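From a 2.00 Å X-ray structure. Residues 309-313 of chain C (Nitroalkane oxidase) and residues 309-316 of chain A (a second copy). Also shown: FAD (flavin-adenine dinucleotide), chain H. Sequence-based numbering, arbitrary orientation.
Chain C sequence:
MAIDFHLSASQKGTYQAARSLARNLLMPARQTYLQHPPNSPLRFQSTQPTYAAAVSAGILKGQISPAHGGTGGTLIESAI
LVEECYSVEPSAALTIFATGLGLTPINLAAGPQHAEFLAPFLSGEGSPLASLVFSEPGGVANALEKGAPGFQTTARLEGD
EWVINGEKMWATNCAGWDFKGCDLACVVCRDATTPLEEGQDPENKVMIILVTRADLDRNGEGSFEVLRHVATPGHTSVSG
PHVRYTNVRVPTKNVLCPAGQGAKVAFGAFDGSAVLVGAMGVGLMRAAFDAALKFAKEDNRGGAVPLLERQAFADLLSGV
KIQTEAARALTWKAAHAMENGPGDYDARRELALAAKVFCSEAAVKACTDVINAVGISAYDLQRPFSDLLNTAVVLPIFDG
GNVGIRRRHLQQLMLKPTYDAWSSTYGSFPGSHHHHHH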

ATOM      1  N   GLU C 309     -15.264   3.381  19.138  1.00 50.32           N
ATOM      2  CA  GLU C 309     -16.507   2.904  18.543  1.00 51.25           C
ATOM      3  C   GLU C 309     -16.702   3.360  17.098  1.00 54.95           C
ATOM      4  O   GLU C 309     -17.725   3.062  16.474  1.00 58.34           O
ATOM      5  CB  GLU C 309     -17.720   3.228  19.419  1.00 61.64           C
ATOM      6  CG  GLU C 309     -17.746   2.413  20.710  1.00 64.41           C
ATOM      7  CD  GLU C 309     -19.081   2.469  21.433  1.00 71.25           C
ATOM      8  OE1 GLU C 309     -20.124   2.644  20.760  1.00 72.62           O
ATOM      9  OE2 GLU C 309     -19.083   2.325  22.678  1.00 72.19           O
ATOM     10  N   ARG C 310     -15.712   4.070  16.563  1.00 53.27           N
ATOM     11  CA  ARG C 310     -15.723   4.423  15.152  1.00 46.88           C
ATOM     12  C   ARG C 310     -14.996   3.329  14.383  1.00 46.67           C
ATOM     13  O   ARG C 310     -13.804   3.105  14.606  1.00 48.53           O
ATOM     14  CB  ARG C 310     -15.024   5.765  14.923  1.00 54.52           C
ATOM     15  CG  ARG C 310     -15.410   6.856  15.906  1.00 55.54           C
ATOM     16  CD  ARG C 310     -16.847   7.292  15.706  1.00 58.50           C
ATOM     17  NE  ARG C 310     -17.248   8.277  16.707  1.00 64.55           N
ATOM     18  CZ  ARG C 310     -18.448   8.847  16.754  1.00 65.53           C
ATOM     19  NH1 ARG C 310     -19.368   8.527  15.848  1.00 59.82           N
ATOM     20  NH2 ARG C 310     -18.727   9.734  17.708  1.00 56.94           N
ATOM     21  N   GLN C 311     -15.703   2.650  13.481  1.00 44.03           N
ATOM     22  CA  GLN C 311     -15.069   1.602  12.682  1.00 48.05           C
ATOM     23  C   GLN C 311     -13.738   2.118  12.111  1.00 49.08           C
ATOM     24  O   GLN C 311     -12.712   1.440  12.199  1.00 47.94           O
ATOM     25  CB  GLN C 311     -16.006   1.082  11.578  1.00 46.71           C
ATOM     26  CG  GLN C 311     -17.320   0.478  12.113  1.00 46.83           C
ATOM     27  CD  GLN C 311     -18.002  -0.495  11.143  1.00 50.56           C
ATOM     28  OE1 GLN C 311     -18.569  -1.514  11.565  1.00 42.54           O
ATOM     29  NE2 GLN C 311     -17.963  -0.180   9.847  1.00 42.18           N
ATOM     30  N   ALA C 312     -13.753   3.340  11.580  1.00 47.23           N
ATOM     31  CA  ALA C 312     -12.568   3.945  10.957  1.00 50.58           C
ATOM     32  C   ALA C 312     -11.366   4.143  11.894  1.00 41.97           C
ATOM     33  O   ALA C 312     -10.224   3.881  11.505  1.00 44.88           O
ATOM     34  CB  ALA C 312     -12.938   5.275  10.267  1.00 49.54           C
ATOM     35  N   PHE C 313     -11.608   4.618  13.109  1.00 39.00           N
ATOM     36  CA  PHE C 313     -10.522   4.817  14.061  1.00 34.02           C
ATOM     37  C   PHE C 313      -9.951   3.505  14.643  1.00 42.52           C
ATOM     38  O   PHE C 313      -8.729   3.345  14.795  1.00 32.33           O
ATOM     39  CB  PHE C 313     -10.961   5.706  15.218  1.00 38.72           C
ATOM     40  CG  PHE C 313      -9.910   5.857  16.270  1.00 38.21           C
ATOM     41  CD1 PHE C 313      -9.781   4.919  17.279  1.00 40.73           C
ATOM     42  CD2 PHE C 313      -9.013   6.915  16.227  1.00 43.72           C
ATOM     43  CE1 PHE C 313      -8.789   5.039  18.234  1.00 37.69           C
ATOM     44  CE2 PHE C 313      -8.016   7.041  17.191  1.00 33.22           C
ATOM     45  CZ  PHE C 313      -7.910   6.101  18.194  1.00 37.87           C
TER
HETATM   46  PA  FAD H 500     -21.802 -10.759   5.059  0.73 33.47           P
HETATM   47  O1A FAD H 500     -22.909 -10.670   6.008  0.73 32.27           O
HETATM   48  O2A FAD H 500     -22.024 -11.445   3.783  0.73 32.68           O
HETATM   49  O5B FAD H 500     -21.245  -9.253   4.795  0.73 37.17           O
HETATM   50  C5B FAD H 500     -20.654  -8.893   3.535  0.73 31.80           C
HETATM   51  C4B FAD H 500     -19.982  -7.502   3.541  0.73 27.71           C
HETATM   52  O4B FAD H 500     -20.918  -6.518   4.031  0.73 38.17           O
HETATM   53  C3B FAD H 500     -18.789  -7.456   4.491  0.73 35.02           C
HETATM   54  O3B FAD H 500     -17.589  -7.798   3.791  0.73 30.25           O
HETATM   55  C2B FAD H 500     -18.748  -5.992   4.931  0.73 33.39           C
HETATM   56  O2B FAD H 500     -17.993  -5.213   4.011  0.73 30.05           O
HETATM   57  C1B FAD H 500     -20.210  -5.547   4.869  0.73 36.62           C
HETATM   58  N9A FAD H 500     -20.796  -5.477   6.247  0.73 42.14           N
HETATM   59  C8A FAD H 500     -21.882  -6.118   6.668  0.73 37.12           C
HETATM   60  N7A FAD H 500     -22.111  -5.817   7.943  0.73 40.39           N
HETATM   61  C5A FAD H 500     -21.170  -4.972   8.344  0.73 40.85           C
HETATM   62  C6A FAD H 500     -20.902  -4.327   9.549  0.73 44.45           C
HETATM   63  N6A FAD H 500     -21.672  -4.501  10.624  0.73 34.79           N
HETATM   64  N1A FAD H 500     -19.842  -3.516   9.614  0.73 41.31           N
HETATM   65  C2A FAD H 500     -19.067  -3.329   8.560  0.73 43.59           C
HETATM   66  N3A FAD H 500     -19.295  -3.928   7.403  0.73 40.68           N
HETATM   67  C4A FAD H 500     -20.335  -4.756   7.265  0.73 41.69           C
HETATM   68  N1  FAD H 500     -20.013 -20.550   6.052  0.73 29.77           N
HETATM   69  C2  FAD H 500     -20.361 -21.487   7.020  0.73 26.65           C
HETATM   70  O2  FAD H 500     -21.312 -21.264   7.756  0.73 31.27           O
HETATM   71  N3  FAD H 500     -19.631 -22.670   7.147  0.73 27.63           N
HETATM   72  C4  FAD H 500     -18.552 -22.919   6.302  0.73 29.71           C
HETATM   73  O4  FAD H 500     -17.914 -23.962   6.413  0.73 29.50           O
HETATM   74  C4X FAD H 500     -18.206 -21.982   5.336  0.73 30.48           C
HETATM   75  N5  FAD H 500     -17.128 -22.213   4.480  0.73 32.65           N
HETATM   76  C5X FAD H 500     -17.026 -21.464   3.307  0.73 29.19           C
HETATM   77  C6  FAD H 500     -16.201 -21.892   2.277  0.73 29.37           C
HETATM   78  C7  FAD H 500     -16.101 -21.147   1.112  0.73 29.30           C
HETATM   79  C7M FAD H 500     -15.195 -21.613  -0.024  0.73 27.61           C
HETATM   80  C8  FAD H 500     -16.824 -19.972   0.984  0.73 31.23           C
HETATM   81  C8M FAD H 500     -16.720 -19.148  -0.298  0.73 30.59           C
HETATM   82  C9  FAD H 500     -17.650 -19.543   2.017  0.73 29.13           C
HETATM   83  C9A FAD H 500     -17.750 -20.289   3.183  0.73 28.00           C
HETATM   84  N10 FAD H 500     -18.578 -19.875   4.233  0.73 32.51           N
HETATM   85  C10 FAD H 500     -18.934 -20.804   5.211  0.73 30.76           C
HETATM   86  C1' FAD H 500     -19.078 -18.482   4.316  0.73 30.14           C
HETATM   87  C2' FAD H 500     -17.998 -17.552   4.871  0.73 33.73           C
HETATM   88  O2' FAD H 500     -17.618 -17.988   6.172  0.73 37.97           O
HETATM   89  C3' FAD H 500     -18.438 -16.074   4.903  0.73 33.54           C
HETATM   90  O3' FAD H 500     -17.382 -15.284   5.445  0.73 32.15           O
HETATM   91  C4' FAD H 500     -19.701 -15.823   5.729  0.73 31.19           C
HETATM   92  O4' FAD H 500     -20.851 -16.148   4.965  0.73 28.89           O
HETATM   93  C5' FAD H 500     -19.788 -14.346   6.108  0.73 35.64           C
HETATM   94  O5' FAD H 500     -19.611 -13.518   4.955  0.73 35.68           O
HETATM   95  P   FAD H 500     -19.264 -11.966   5.104  0.73 36.70           P
HETATM   96  O1P FAD H 500     -18.126 -11.831   6.033  0.73 32.54           O
HETATM   97  O2P FAD H 500     -19.180 -11.382   3.760  0.73 28.61           O
HETATM   98  O3P FAD H 500     -20.583 -11.428   5.827  0.73 29.73           O
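Chain A (309-316) ERQAFADL

When two copies of one protein meet about a local twofold, a residue near the axis can find its own counterpart across it, and each contact then tends to occur twice. The start of a helix in nitroalkane oxidase is a compact example. R310(A) and R310(C) hold the N-cap positions of helices that begin at Q311(A) and Q311(C). After the turn at E309(A) and E309(C) the chain opens out: R310(A) and R310(C) are extended, with phi/psi of -77/114° and -91/118°. At Q311(A) and Q311(C) the backbone turns helical, at -48/-36° and -47/-45°. The chain A helix is under way at once: the N of A314(A) donates to the O of R310(A) at 3.0 Å, and the N of D315(A) to the O of Q311(A) at 2.9 Å.

Chain A lies on chain C with the two helix starts face to face. Taken end to end, E309(A) to F313(A) and E309(C) to F313(C) run in broadly the same sense. The closest backbone approach is Q311(C) against Q311(A), their CA atoms 5.9 Å apart, and from there the contact dwindles quickly: E309(A), E309(C), F313(A) and F313(C) do not touch the other stretch. The two glutamines cover by far the most surface, 82 Å² on Q311(C) and 80 Å² on Q311(A), in a total of 262 Å² for both sides together. Each points its CA-to-CB bond toward the other chain, and their CB atoms pack 3.8 Å apart.

Beyond CB, each side chain runs on with chi1 near m and chi2 near t and reaches across to the first turn of the opposing helix. There the backbone N atoms are not yet engaged by carbonyls of a preceding turn, so the oxygen of a side-chain amide would be well placed beside them. The amide of Q311(A) comes to A312(C), its modelled NE2 2.9 Å from the backbone N; that of Q311(C) comes to A312(A), NE2 to N 2.8 Å. Both amides are probably turned over in the model, so the identity of the terminal atoms at these contacts remains open.

The alanines complete the fit, their small side chains lying beside the amides. A312(C) gives up 35 Å² and A312(A) 21 Å². A312(C) also has a neighbour further along the chain A helix, its CB lying 4.0 Å from OD2 of D315(A).

The adenine end of FAD borders the same contact. The CB of A312(A) lies 3.7 Å from C2A of FAD, and R310(A) brings its CD to 3.4 Å from C6A, with N6A over one face of its guanidinium. The cofactor thus touches residues at the very start of the chain A helix.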

ATOM      1  N   GLU A 309     -24.300   2.501   5.508  1.00 40.76           N
ATOM      2  CA  GLU A 309     -24.101   3.141   6.804  1.00 41.66           C
ATOM      3  C   GLU A 309     -22.965   2.553   7.629  1.00 44.17           C
ATOM      4  O   GLU A 309     -22.570   3.130   8.645  1.00 45.09           O
ATOM      5  CB  GLU A 309     -25.403   3.239   7.598  1.00 49.72           C
ATOM      6  CG  GLU A 309     -26.206   4.482   7.223  1.00 55.11           C
ATOM      7  CD  GLU A 309     -27.475   4.640   8.035  1.00 62.78           C
ATOM      8  OE1 GLU A 309     -27.400   4.561   9.285  1.00 61.11           O
ATOM      9  OE2 GLU A 309     -28.541   4.850   7.415  1.00 62.96           O
ATOM     10  N   ARG A 310     -22.420   1.428   7.177  1.00 41.91           N
ATOM     11  CA  ARG A 310     -21.221   0.876   7.793  1.00 41.60           C
ATOM     12  C   ARG A 310     -20.008   1.668   7.337  1.00 39.68           C
ATOM     13  O   ARG A 310     -19.658   1.637   6.155  1.00 40.57           O
ATOM     14  CB  ARG A 310     -21.050  -0.593   7.392  1.00 39.35           C
ATOM     15  CG  ARG A 310     -22.331  -1.402   7.457  1.00 43.46           C
ATOM     16  CD  ARG A 310     -22.788  -1.549   8.895  1.00 43.28           C
ATOM     17  NE  ARG A 310     -24.062  -2.254   9.016  1.00 47.51           N
ATOM     18  CZ  ARG A 310     -24.697  -2.438  10.173  1.00 48.59           C
ATOM     19  NH1 ARG A 310     -24.174  -1.961  11.302  1.00 45.62           N
ATOM     20  NH2 ARG A 310     -25.853  -3.090  10.199  1.00 46.96           N
ATOM     21  N   GLN A 311     -19.356   2.369   8.262  1.00 40.38           N
ATOM     22  CA  GLN A 311     -18.146   3.110   7.927  1.00 39.73           C
ATOM     23  C   GLN A 311     -17.156   2.256   7.127  1.00 43.07           C
ATOM     24  O   GLN A 311     -16.459   2.769   6.245  1.00 32.76           O
ATOM     25  CB  GLN A 311     -17.448   3.658   9.181  1.00 44.91           C
ATOM     26  CG  GLN A 311     -18.107   4.890   9.796  1.00 50.67           C
ATOM     27  CD  GLN A 311     -17.217   5.615  10.802  1.00 52.70           C
ATOM     28  OE1 GLN A 311     -17.532   6.730  11.228  1.00 55.71           O
ATOM     29  NE2 GLN A 311     -16.098   4.992  11.177  1.00 48.30           N
ATOM     30  N   ALA A 312     -17.089   0.963   7.451  1.00 37.27           N
ATOM     31  CA  ALA A 312     -16.110   0.070   6.833  1.00 40.70           C
ATOM     32  C   ALA A 312     -16.385  -0.087   5.342  1.00 31.89           C
ATOM     33  O   ALA A 312     -15.489   0.080   4.521  1.00 31.15           O
ATOM     34  CB  ALA A 312     -16.115  -1.289   7.514  1.00 37.79           C
ATOM     35  N   PHE A 313     -17.631  -0.417   5.015  1.00 31.55           N
ATOM     36  CA  PHE A 313     -18.046  -0.590   3.641  1.00 30.30           C
ATOM     37  C   PHE A 313     -17.903   0.720   2.866  1.00 32.61           C
ATOM     38  O   PHE A 313     -17.348   0.752   1.760  1.00 26.47           O
ATOM     39  CB  PHE A 313     -19.489  -1.076   3.588  1.00 28.74           C
ATOM     40  CG  PHE A 313     -19.986  -1.309   2.204  1.00 31.12           C
ATOM     41  CD1 PHE A 313     -20.564  -0.275   1.479  1.00 30.78           C
ATOM     42  CD2 PHE A 313     -19.857  -2.561   1.610  1.00 30.79           C
ATOM     43  CE1 PHE A 313     -21.013  -0.483   0.192  1.00 32.81           C
ATOM     44  CE2 PHE A 313     -20.311  -2.783   0.324  1.00 30.06           C
ATOM     45  CZ  PHE A 313     -20.888  -1.739  -0.393  1.00 31.80           C
ATOM     46  N   ALA A 314     -18.417   1.791   3.457  1.00 30.44           N
ATOM     47  CA  ALA A 314     -18.398   3.093   2.820  1.00 29.45           C
ATOM     48  C   ALA A 314     -16.987   3.544   2.508  1.00 29.54           C
ATOM     49  O   ALA A 314     -16.734   4.080   1.435  1.00 27.43           O
ATOM     50  CB  ALA A 314     -19.119   4.125   3.684  1.00 30.08           C
ATOM     51  N   ASP A 315     -16.059   3.330   3.433  1.00 29.23           N
ATOM     52  CA  ASP A 315     -14.699   3.799   3.211  1.00 31.86           C
ATOM     53  C   ASP A 315     -14.011   3.056   2.065  1.00 28.69           C
ATOM     54  O   ASP A 315     -13.235   3.641   1.317  1.00 25.89           O
ATOM     55  CB  ASP A 315     -13.874   3.736   4.500  1.00 34.46           C
ATOM     56  CG  ASP A 315     -14.137   4.941   5.409  1.00 47.32           C
ATOM     57  OD1 ASP A 315     -15.199   5.601   5.241  1.00 37.99           O
ATOM     58  OD2 ASP A 315     -13.284   5.231   6.280  1.00 46.60           O
ATOM     59  N   LEU A 316     -14.310   1.769   1.929  1.00 28.72           N
ATOM     60  CA  LEU A 316     -13.812   0.995   0.797  1.00 27.85           C
ATOM     61  C   LEU A 316     -14.370   1.561  -0.516  1.00 22.95           C
ATOM     62  O   LEU A 316     -13.630   1.764  -1.472  1.00 23.96           O
ATOM     63  CB  LEU A 316     -14.200  -0.477   0.962  1.00 26.34           C
ATOM     64  CG  LEU A 316     -13.215  -1.631   1.231  1.00 37.63           C
ATOM     65  CD1 LEU A 316     -11.756  -1.244   1.407  1.00 30.09           C
ATOM     66  CD2 LEU A 316     -13.694  -2.511   2.383  1.00 24.32           C
TER